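PDB 1V0D: DNA fragmentation factor 40 KDA subunit from Mus musculus, which cuts chromosomal DNA as a caspase-activated nuclease, bringing about DNA fragmentation and chromatin condensation during apoptosis. Local coordinates for residues E136-D141 with R151-S156; Y161-R166 with S208-G213; N286-Y291 with I322-T327. All blocks are in the same frame, centred on the assembly; numbering follows the deposited sequence.

Contact 1 (E136-D141 with R151-S156)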
loop_
_atom_site.group_PDB
_atom_site.type_symbol
_atom_site.label_atom_id
_atom_site.label_comp_id
_atom_site.label_asym_id
_atom_site.label_seq_id
_atom_site.Cartn_x
_atom_site.Cartn_y
_atom_site.Cartn_z
ATOM N N GLU A 136 -14.960 10.644 -17.522
ATOM C CA GLU A 136 -15.523 9.419 -16.968
ATOM C C GLU A 136 -15.260 8.172 -17.799
ATOM O O GLU A 136 -15.149 7.064 -17.260
ATOM C CB GLU A 136 -17.033 9.580 -16.792
ATOM C CG GLU A 136 -17.724 8.359 -16.210
ATOM C CD GLU A 136 -17.436 8.159 -14.721
ATOM O OE1 GLU A 136 -17.701 7.043 -14.215
ATOM O OE2 GLU A 136 -16.963 9.114 -14.053
ATOM N N THR A 137 -15.164 8.355 -19.113
ATOM C CA THR A 137 -14.946 7.238 -20.021
ATOM C C THR A 137 -13.509 7.032 -20.449
ATOM O O THR A 137 -12.698 7.966 -20.455
ATOM C CB THR A 137 -15.778 7.400 -21.277
ATOM O OG1 THR A 137 -17.107 7.769 -20.904
ATOM C CG2 THR A 137 -15.824 6.085 -22.055
ATOM N N ARG A 138 -13.213 5.790 -20.817
ATOM C CA ARG A 138 -11.889 5.398 -21.268
ATOM C C ARG A 138 -11.555 6.175 -22.531
ATOM O O ARG A 138 -10.391 6.490 -22.795
ATOM C CB ARG A 138 -11.865 3.901 -21.548
ATOM C CG ARG A 138 -10.484 3.320 -21.641
ATOM C CD ARG A 138 -10.554 1.822 -21.497
ATOM N NE ARG A 138 -9.261 1.259 -21.138
ATOM C CZ ARG A 138 -9.080 -0.005 -20.772
ATOM N NH1 ARG A 138 -10.116 -0.836 -20.720
ATOM N NH2 ARG A 138 -7.865 -0.435 -20.441
ATOM N N GLU A 139 -12.596 6.485 -23.301
ATOM C CA GLU A 139 -12.461 7.238 -24.540
ATOM C C GLU A 139 -11.920 8.646 -24.265
ATOM O O GLU A 139 -10.976 9.089 -24.910
ATOM C CB GLU A 139 -13.825 7.336 -25.235
ATOM C CG GLU A 139 -13.803 7.968 -26.630
ATOM C CD GLU A 139 -13.198 7.050 -27.694
ATOM O OE1 GLU A 139 -13.695 5.908 -27.860
ATOM O OE2 GLU A 139 -12.227 7.475 -28.368
ATOM N N GLN A 140 -12.513 9.342 -23.299
ATOM C CA GLN A 140 -12.090 10.702 -22.972
ATOM C C GLN A 140 -10.918 10.852 -22.006
ATOM O O GLN A 140 -10.524 11.975 -21.690
ATOM C CB GLN A 140 -13.276 11.511 -22.452
ATOM C CG GLN A 140 -14.334 10.692 -21.751
ATOM C CD GLN A 140 -15.451 11.566 -21.224
ATOM O OE1 GLN A 140 -16.501 11.071 -20.808
ATOM N NE2 GLN A 140 -15.228 12.881 -21.230
ATOM N N ASP A 141 -10.367 9.735 -21.537
ATOM C CA ASP A 141 -9.223 9.774 -20.624
ATOM C C ASP A 141 -8.652 8.380 -20.453
ATOM O O ASP A 141 -8.621 7.841 -19.350
ATOM C CB ASP A 141 -9.634 10.343 -19.262
ATOM C CG ASP A 141 -8.453 10.498 -18.307
ATOM O OD1 ASP A 141 -7.376 10.968 -18.741
ATOM O OD2 ASP A 141 -8.610 10.164 -17.116
ATOM N N ARG A 151 -12.651 -4.915 -20.501
ATOM C CA ARG A 151 -14.043 -4.866 -20.057
ATOM C C ARG A 151 -14.359 -3.541 -19.364
ATOM O O ARG A 151 -15.511 -3.103 -19.347
ATOM C CB ARG A 151 -14.324 -6.027 -19.099
ATOM C CG ARG A 151 -13.331 -6.070 -17.954
ATOM C CD ARG A 151 -13.206 -7.436 -17.306
ATOM N NE ARG A 151 -14.091 -7.602 -16.161
ATOM C CZ ARG A 151 -13.815 -8.394 -15.126
ATOM N NH1 ARG A 151 -12.677 -9.082 -15.100
ATOM N NH2 ARG A 151 -14.676 -8.505 -14.119
ATOM N N PHE A 152 -13.332 -2.902 -18.807
ATOM C CA PHE A 152 -13.522 -1.640 -18.105
ATOM C C PHE A 152 -13.492 -0.431 -19.026
ATOM O O PHE A 152 -12.433 0.028 -19.454
ATOM C CB PHE A 152 -12.480 -1.503 -16.986
ATOM C CG PHE A 152 -12.593 -2.570 -15.933
ATOM C CD1 PHE A 152 -11.487 -3.325 -15.562
ATOM C CD2 PHE A 152 -13.824 -2.864 -15.358
ATOM C CE1 PHE A 152 -11.608 -4.364 -14.639
ATOM C CE2 PHE A 152 -13.955 -3.899 -14.438
ATOM C CZ PHE A 152 -12.847 -4.652 -14.080
ATOM N N ARG A 153 -14.684 0.075 -19.318
ATOM C CA ARG A 153 -14.868 1.229 -20.188
ATOM C C ARG A 153 -15.064 2.502 -19.362
ATOM O O ARG A 153 -14.624 3.589 -19.744
ATOM C CB ARG A 153 -16.115 1.019 -21.057
ATOM C CG ARG A 153 -16.047 -0.127 -22.062
ATOM C CD ARG A 153 -15.467 0.347 -23.397
ATOM N NE ARG A 153 -14.005 0.341 -23.422
ATOM C CZ ARG A 153 -13.263 1.126 -24.200
ATOM N NH1 ARG A 153 -13.840 1.997 -25.022
ATOM N NH2 ARG A 153 -11.939 1.032 -24.165
ATOM N N ASN A 154 -15.731 2.347 -18.224
ATOM C CA ASN A 154 -16.053 3.468 -17.357
ATOM C C ASN A 154 -15.234 3.488 -16.070
ATOM O O ASN A 154 -14.838 2.440 -15.570
ATOM C CB ASN A 154 -17.547 3.403 -17.020
ATOM C CG ASN A 154 -18.050 4.674 -16.376
ATOM O OD1 ASN A 154 -19.194 4.748 -15.906
ATOM N ND2 ASN A 154 -17.198 5.697 -16.356
ATOM N N LYS A 155 -14.985 4.680 -15.534
ATOM C CA LYS A 155 -14.236 4.807 -14.285
ATOM C C LYS A 155 -15.057 4.301 -13.088
ATOM O O LYS A 155 -14.624 3.396 -12.361
ATOM C CB LYS A 155 -13.834 6.261 -14.039
ATOM C CG LYS A 155 -12.707 6.767 -14.925
ATOM C CD LYS A 155 -12.327 8.189 -14.545
ATOM C CE LYS A 155 -11.246 8.736 -15.447
ATOM N NZ LYS A 155 -11.052 10.194 -15.220
ATOM N N SER A 156 -16.234 4.891 -12.878
ATOM C CA SER A 156 -17.105 4.480 -11.779
ATOM C C SER A 156 -17.210 2.972 -11.795
ATOM O O SER A 156 -17.143 2.320 -10.757
ATOM C CB SER A 156 -18.512 5.067 -11.938
ATOM O OG SER A 156 -18.524 6.461 -11.688
#

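Contact 2 (Y161-R166 with S208-G213)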
loop_
_atom_site.group_PDB
_atom_site.type_symbol
_atom_site.label_atom_id
_atom_site.label_comp_id
_atom_site.label_asym_id
_atom_site.label_seq_id
_atom_site.Cartn_x
_atom_site.Cartn_y
_atom_site.Cartn_z
ATOM N N TYR A 161 -16.340 -2.159 -9.185
ATOM C CA TYR A 161 -15.794 -3.515 -9.222
ATOM C C TYR A 161 -14.735 -3.697 -8.128
ATOM O O TYR A 161 -14.697 -4.706 -7.428
ATOM C CB TYR A 161 -15.140 -3.777 -10.591
ATOM C CG TYR A 161 -14.283 -5.019 -10.624
ATOM C CD1 TYR A 161 -14.852 -6.272 -10.847
ATOM C CD2 TYR A 161 -12.908 -4.946 -10.372
ATOM C CE1 TYR A 161 -14.073 -7.439 -10.817
ATOM C CE2 TYR A 161 -12.114 -6.105 -10.336
ATOM C CZ TYR A 161 -12.704 -7.351 -10.560
ATOM O OH TYR A 161 -11.936 -8.503 -10.535
ATOM N N SER A 162 -13.857 -2.712 -8.014
ATOM C CA SER A 162 -12.794 -2.756 -7.036
ATOM C C SER A 162 -13.341 -2.934 -5.628
ATOM O O SER A 162 -12.857 -3.775 -4.871
ATOM C CB SER A 162 -11.982 -1.474 -7.110
ATOM O OG SER A 162 -11.050 -1.437 -6.052
ATOM N N CYS A 163 -14.348 -2.135 -5.283
ATOM C CA CYS A 163 -14.957 -2.200 -3.966
ATOM C C CYS A 163 -15.597 -3.554 -3.751
ATOM O O CYS A 163 -15.429 -4.155 -2.691
ATOM C CB CYS A 163 -16.018 -1.111 -3.806
ATOM S SG CYS A 163 -16.864 -1.140 -2.206
ATOM N N GLU A 164 -16.337 -4.026 -4.752
ATOM C CA GLU A 164 -16.996 -5.333 -4.681
ATOM C C GLU A 164 -15.999 -6.440 -4.377
ATOM O O GLU A 164 -16.331 -7.432 -3.735
ATOM C CB GLU A 164 -17.674 -5.663 -6.004
ATOM C CG GLU A 164 -18.868 -4.806 -6.332
ATOM C CD GLU A 164 -19.412 -5.111 -7.716
ATOM O OE1 GLU A 164 -19.428 -6.315 -8.086
ATOM O OE2 GLU A 164 -19.824 -4.153 -8.419
ATOM N N SER A 165 -14.772 -6.259 -4.848
ATOM C CA SER A 165 -13.725 -7.238 -4.650
ATOM C C SER A 165 -13.273 -7.317 -3.205
ATOM O O SER A 165 -13.109 -8.410 -2.660
ATOM C CB SER A 165 -12.543 -6.908 -5.549
ATOM O OG SER A 165 -12.967 -6.879 -6.903
ATOM N N ARG A 166 -13.064 -6.164 -2.580
ATOM C CA ARG A 166 -12.624 -6.166 -1.197
ATOM C C ARG A 166 -13.681 -6.878 -0.381
ATOM O O ARG A 166 -13.383 -7.764 0.421
ATOM C CB ARG A 166 -12.468 -4.747 -0.670
ATOM C CG ARG A 166 -11.655 -3.838 -1.551
ATOM C CD ARG A 166 -11.433 -2.511 -0.857
ATOM N NE ARG A 166 -10.596 -1.604 -1.637
ATOM C CZ ARG A 166 -9.773 -0.724 -1.082
ATOM N NH1 ARG A 166 -9.700 -0.659 0.244
ATOM N NH2 ARG A 166 -9.018 0.073 -1.841
ATOM N N SER A 208 -21.268 -0.058 -4.573
ATOM C CA SER A 208 -21.820 1.283 -4.619
ATOM C C SER A 208 -20.991 2.259 -3.778
ATOM O O SER A 208 -20.910 3.449 -4.072
ATOM C CB SER A 208 -23.257 1.224 -4.114
ATOM O OG SER A 208 -23.686 2.498 -3.706
ATOM N N TYR A 209 -20.359 1.746 -2.730
ATOM C CA TYR A 209 -19.550 2.591 -1.866
ATOM C C TYR A 209 -18.482 3.401 -2.593
ATOM O O TYR A 209 -18.186 4.518 -2.184
ATOM C CB TYR A 209 -18.861 1.760 -0.773
ATOM C CG TYR A 209 -19.774 1.228 0.307
ATOM C CD1 TYR A 209 -20.985 1.850 0.600
ATOM C CD2 TYR A 209 -19.406 0.119 1.070
ATOM C CE1 TYR A 209 -21.808 1.378 1.629
ATOM C CE2 TYR A 209 -20.222 -0.356 2.101
ATOM C CZ TYR A 209 -21.416 0.277 2.370
ATOM O OH TYR A 209 -22.219 -0.187 3.380
ATOM N N PHE A 210 -17.899 2.853 -3.658
ATOM C CA PHE A 210 -16.830 3.564 -4.368
ATOM C C PHE A 210 -17.216 4.347 -5.600
ATOM O O PHE A 210 -16.408 5.128 -6.096
ATOM C CB PHE A 210 -15.705 2.610 -4.781
ATOM C CG PHE A 210 -14.819 2.176 -3.653
ATOM C CD1 PHE A 210 -15.073 2.577 -2.343
ATOM C CD2 PHE A 210 -13.736 1.337 -3.898
ATOM C CE1 PHE A 210 -14.264 2.143 -1.302
ATOM C CE2 PHE A 210 -12.924 0.898 -2.862
ATOM C CZ PHE A 210 -13.189 1.301 -1.562
ATOM N N ASP A 211 -18.426 4.163 -6.115
ATOM C CA ASP A 211 -18.767 4.891 -7.325
ATOM C C ASP A 211 -19.629 6.137 -7.163
ATOM O O ASP A 211 -20.747 6.088 -6.645
ATOM C CB ASP A 211 -19.341 3.911 -8.371
ATOM C CG ASP A 211 -20.792 4.169 -8.719
ATOM O OD1 ASP A 211 -21.668 3.542 -8.091
ATOM O OD2 ASP A 211 -21.054 4.984 -9.632
ATOM N N ARG A 212 -19.063 7.271 -7.576
ATOM C CA ARG A 212 -19.767 8.537 -7.520
ATOM C C ARG A 212 -20.986 8.335 -8.400
ATOM O O ARG A 212 -21.146 7.284 -9.021
ATOM C CB ARG A 212 -18.876 9.661 -8.062
ATOM C CG ARG A 212 -18.239 9.393 -9.430
ATOM C CD ARG A 212 -17.248 10.508 -9.826
ATOM N NE ARG A 212 -16.751 10.366 -11.199
ATOM C CZ ARG A 212 -15.783 11.108 -11.739
ATOM N NH1 ARG A 212 -15.183 12.061 -11.032
ATOM N NH2 ARG A 212 -15.421 10.907 -12.999
ATOM N N GLY A 213 -21.869 9.308 -8.475
ATOM C CA GLY A 213 -23.030 9.067 -9.313
ATOM C C GLY A 213 -23.920 7.927 -8.820
ATOM O O GLY A 213 -24.601 7.286 -9.608
#

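Contact 3 (N286-Y291 with I322-T327)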
loop_
_atom_site.group_PDB
_atom_site.type_symbol
_atom_site.label_atom_id
_atom_site.label_comp_id
_atom_site.label_asym_id
_atom_site.label_seq_id
_atom_site.Cartn_x
_atom_site.Cartn_y
_atom_site.Cartn_z
ATOM N N ASN A 286 -28.994 -13.912 15.247
ATOM C CA ASN A 286 -29.435 -12.757 14.482
ATOM C C ASN A 286 -28.333 -12.428 13.481
ATOM O O ASN A 286 -27.674 -11.388 13.581
ATOM C CB ASN A 286 -29.669 -11.571 15.417
ATOM C CG ASN A 286 -29.906 -10.279 14.667
ATOM O OD1 ASN A 286 -30.477 -10.276 13.570
ATOM N ND2 ASN A 286 -29.480 -9.167 15.256
ATOM N N TRP A 287 -28.151 -13.322 12.511
ATOM C CA TRP A 287 -27.112 -13.170 11.497
ATOM C C TRP A 287 -27.067 -11.817 10.792
ATOM O O TRP A 287 -26.012 -11.405 10.310
ATOM C CB TRP A 287 -27.194 -14.308 10.461
ATOM C CG TRP A 287 -28.376 -14.278 9.549
ATOM C CD1 TRP A 287 -29.505 -15.037 9.644
ATOM C CD2 TRP A 287 -28.546 -13.448 8.393
ATOM N NE1 TRP A 287 -30.374 -14.732 8.621
ATOM C CE2 TRP A 287 -29.810 -13.759 7.837
ATOM C CE3 TRP A 287 -27.754 -12.470 7.771
ATOM C CZ2 TRP A 287 -30.302 -13.125 6.683
ATOM C CZ3 TRP A 287 -28.246 -11.836 6.621
ATOM C CH2 TRP A 287 -29.509 -12.169 6.092
ATOM N N GLU A 288 -28.189 -11.110 10.736
ATOM C CA GLU A 288 -28.186 -9.798 10.085
ATOM C C GLU A 288 -27.202 -8.858 10.790
ATOM O O GLU A 288 -26.587 -7.991 10.159
ATOM C CB GLU A 288 -29.590 -9.174 10.097
ATOM C CG GLU A 288 -30.564 -9.767 9.086
ATOM C CD GLU A 288 -31.040 -11.162 9.464
ATOM O OE1 GLU A 288 -30.653 -11.659 10.552
ATOM O OE2 GLU A 288 -31.812 -11.760 8.678
ATOM N N TYR A 289 -27.068 -9.033 12.104
ATOM C CA TYR A 289 -26.171 -8.206 12.907
ATOM C C TYR A 289 -24.728 -8.399 12.451
ATOM O O TYR A 289 -24.009 -7.415 12.224
ATOM C CB TYR A 289 -26.316 -8.550 14.402
ATOM C CG TYR A 289 -25.308 -7.847 15.288
ATOM C CD1 TYR A 289 -25.129 -6.470 15.207
ATOM C CD2 TYR A 289 -24.501 -8.565 16.173
ATOM C CE1 TYR A 289 -24.164 -5.822 15.976
ATOM C CE2 TYR A 289 -23.534 -7.928 16.954
ATOM C CZ TYR A 289 -23.364 -6.557 16.848
ATOM O OH TYR A 289 -22.375 -5.908 17.575
ATOM N N PHE A 290 -24.327 -9.666 12.316
ATOM C CA PHE A 290 -22.983 -10.028 11.877
ATOM C C PHE A 290 -22.748 -9.551 10.450
ATOM O O PHE A 290 -21.626 -9.196 10.067
ATOM C CB PHE A 290 -22.787 -11.536 11.967
ATOM C CG PHE A 290 -22.757 -12.048 13.372
ATOM C CD1 PHE A 290 -23.914 -12.522 13.980
ATOM C CD2 PHE A 290 -21.585 -11.978 14.123
ATOM C CE1 PHE A 290 -23.906 -12.918 15.330
ATOM C CE2 PHE A 290 -21.566 -12.370 15.473
ATOM C CZ PHE A 290 -22.730 -12.839 16.076
ATOM N N TYR A 291 -23.813 -9.543 9.660
ATOM C CA TYR A 291 -23.721 -9.066 8.296
ATOM C C TYR A 291 -23.258 -7.605 8.373
ATOM O O TYR A 291 -22.257 -7.224 7.767
ATOM C CB TYR A 291 -25.090 -9.159 7.626
ATOM C CG TYR A 291 -25.132 -8.576 6.243
ATOM C CD1 TYR A 291 -24.648 -9.288 5.149
ATOM C CD2 TYR A 291 -25.649 -7.299 6.027
ATOM C CE1 TYR A 291 -24.682 -8.740 3.863
ATOM C CE2 TYR A 291 -25.686 -6.743 4.756
ATOM C CZ TYR A 291 -25.202 -7.469 3.678
ATOM O OH TYR A 291 -25.241 -6.918 2.418
ATOM N N ILE A 322 -26.648 -10.149 19.342
ATOM C CA ILE A 322 -26.214 -11.401 18.744
ATOM C C ILE A 322 -27.343 -12.396 18.460
ATOM O O ILE A 322 -27.354 -13.036 17.398
ATOM C CB ILE A 322 -25.125 -12.057 19.623
ATOM C CG1 ILE A 322 -23.871 -11.172 19.608
ATOM C CG2 ILE A 322 -24.812 -13.461 19.127
ATOM C CD1 ILE A 322 -22.748 -11.636 20.513
ATOM N N TYR A 323 -28.300 -12.519 19.382
ATOM C CA TYR A 323 -29.401 -13.463 19.180
ATOM C C TYR A 323 -30.759 -12.827 18.924
ATOM O O TYR A 323 -31.029 -11.705 19.348
ATOM C CB TYR A 323 -29.514 -14.414 20.369
ATOM C CG TYR A 323 -28.240 -15.161 20.689
ATOM C CD1 TYR A 323 -27.424 -14.757 21.736
ATOM C CD2 TYR A 323 -27.856 -16.274 19.948
ATOM C CE1 TYR A 323 -26.262 -15.439 22.043
ATOM C CE2 TYR A 323 -26.697 -16.962 20.243
ATOM C CZ TYR A 323 -25.901 -16.537 21.294
ATOM O OH TYR A 323 -24.725 -17.193 21.586
ATOM N N ARG A 324 -31.615 -13.560 18.220
ATOM C CA ARG A 324 -32.950 -13.072 17.903
ATOM C C ARG A 324 -33.823 -13.132 19.141
ATOM O O ARG A 324 -33.873 -14.161 19.825
ATOM C CB ARG A 324 -33.597 -13.915 16.802
ATOM C CG ARG A 324 -33.013 -13.719 15.418
ATOM C CD ARG A 324 -33.889 -14.394 14.374
ATOM N NE ARG A 324 -33.203 -14.603 13.104
ATOM C CZ ARG A 324 -32.642 -13.634 12.389
ATOM N NH1 ARG A 324 -32.678 -12.377 12.814
ATOM N NH2 ARG A 324 -32.047 -13.925 11.241
ATOM N N PRO A 325 -34.519 -12.024 19.448
ATOM C CA PRO A 325 -35.417 -11.877 20.596
ATOM C C PRO A 325 -36.487 -12.945 20.597
ATOM O O PRO A 325 -37.139 -13.167 19.578
ATOM C CB PRO A 325 -36.018 -10.496 20.386
ATOM C CG PRO A 325 -34.915 -9.761 19.726
ATOM C CD PRO A 325 -34.430 -10.757 18.706
ATOM N N GLN A 326 -36.656 -13.617 21.733
ATOM C CA GLN A 326 -37.682 -14.646 21.852
ATOM C C GLN A 326 -38.976 -13.888 22.146
ATOM O O GLN A 326 -39.091 -13.230 23.189
ATOM C CB GLN A 326 -37.351 -15.606 23.001
ATOM N N THR A 327 -39.932 -13.957 21.221
ATOM C CA THR A 327 -41.208 -13.264 21.395
ATOM C C THR A 327 -42.032 -13.937 22.489
ATOM O O THR A 327 -42.653 -14.982 22.266
ATOM C CB THR A 327 -42.024 -13.239 20.076
ATOM O OG1 THR A 327 -41.328 -12.454 19.098
ATOM C CG2 THR A 327 -43.408 -12.638 20.308
#

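Contact 1 (E136-D141 with R151-S156)
T137 and N154 face each other as a single antiparallel bridge, a non-hydrogen-bonded pair flanked by two backbone bonds: K155 N gives to E136 O at 2.9 Å and R138 N to R153 O at 2.8 Å. N154 is the N-cap of helix 155-175, so the bridge ends where that helix begins. There E136 does most of the work. Its CG lies anti to the backbone N (chi1 -180°) and the chain bends at chi2, which brings the carboxylate to the first turn. E136 OE1 takes the hydroxyl of S156 at 2.7 Å from OG, on its syn side, and the amide of S156 at 2.9 Å from N; the two donors come from opposite faces of the carboxylate plane. The other oxygen, OE2, forms a salt bridge with R212. Next to E136, K155 runs out extended beyond CG, and its NZ meets D141 OD2 at 3.1 Å in a salt bridge while also giving to the carbonyls of Y247 and A135; W144 adds a cation-pi contact. R138 crosses R153 at about a right angle, its CB over one face of the R153 guanidinium. These two like charges come close, but the R138 guanidinium is held by backbone oxygens: L148 O takes NH2, E149 O takes NH1, and F152 O adds a weak bond to NH1. Backbone and charged bonds hold the ends of the 142-150 loop together beside the start of helix 155-175, and a carboxylate there, paired with an arginine, would probably be stabilised in its charged form.

Contact 2 (Y161-R166 with S208-G213)
Y209 is the first residue of 208-213 to meet helix 155-175, and it does so with its CB, 3.8 Å from C163 SG; the sulfur lies oblique to the phenol ring, whose OH goes off to bond with A297 N. F210 follows and carries the bulk of the contact. Its CB points at the helix, and C163 sits over one face of the ring: C163 CB is 3.7 Å from the F210 centroid in a CH-pi contact, and C163 SG makes a sulfur-aromatic contact, 4.1 Å from the same centroid and only 8° off the normal. The cysteine reaches this position because SG stands anti to the backbone N (chi1 179°). One turn further along the helix, R166 comes to the rim of the same ring, with NE 3.6 Å from F210 CE2. The two planes are 83° apart, so the phenyl edge points into a face of the guanidinium. The polar end of R166 is turned to other partners, NH1 to W259 O and NH2, weakly, to F256 O, while the F256 ring meets F210 edge-to-face; the R166 side chain is about 10 Å from the bound magnesium ion. Beyond F210 the chain leaves the helix segment. What joins these segments is therefore dispersion in a buried place, between the C163 side chain and the F210 face, and between the F210 edge and the guanidinium face of R166, with the arginine's hydrogen bonds spent on backbone carbonyls.

Contact 3 (N286-Y291 with I322-T327)
R324 reaches back to E288 near the start of helix 287-295, tying the C-terminal tail to a helix of this nuclease, a member of the His-Me finger clan. The main bond runs from R324 NH2 to E288 OE1, 2.7 Å and 152° at the hydrogen, using the syn lone pair and lying within the guanidinium plane. Weak bonds from NH1 to the same OE1, and from NH2 to OE2, complete this salt bridge. R324 NE has a different mate, E284 OE2, so the guanidinium is paired with two carboxylates. An alanine here would probably leave E288 and E284 without their common positive partner and uncover the CA of N286, which packs over one guanidinium face. Behind the bridge, the E288 carboxylate carbon sits above the centre of the W287 ring. N286 is satisfied twice from the tail: its backbone N gives to I322 O at 2.8 Å, and ND2 gives to R321 O. Y289 OH pairs with D318 N, outside both segments. The apolar remainder is I322, whose side chain lies against Y289 and F290; its CG2 meets the F290 ring at the edge, 3.7 Å from CZ.

Contact 2 is the buried one, about 8 Å from the centre of the chain; contacts 1 and 3 lie on opposite sides of that centre, about 20 and 27 Å out, and are only partly buried. Contacts 1 and 2 share helix 155-175, its first residues in one and a later part in the other. They touch directly through the E136-R212 salt bridge, which links a residue of 136-141 to one of 208-213. Contact 3 uses another helix, 287-295, and comes no nearer than about 7 Å to contact 2. Chemistry follows place: the two outlying contacts rest largely on charge pairs and backbone hydrogen bonds, the inner one on sulfur, rings and the edge of a phenyl.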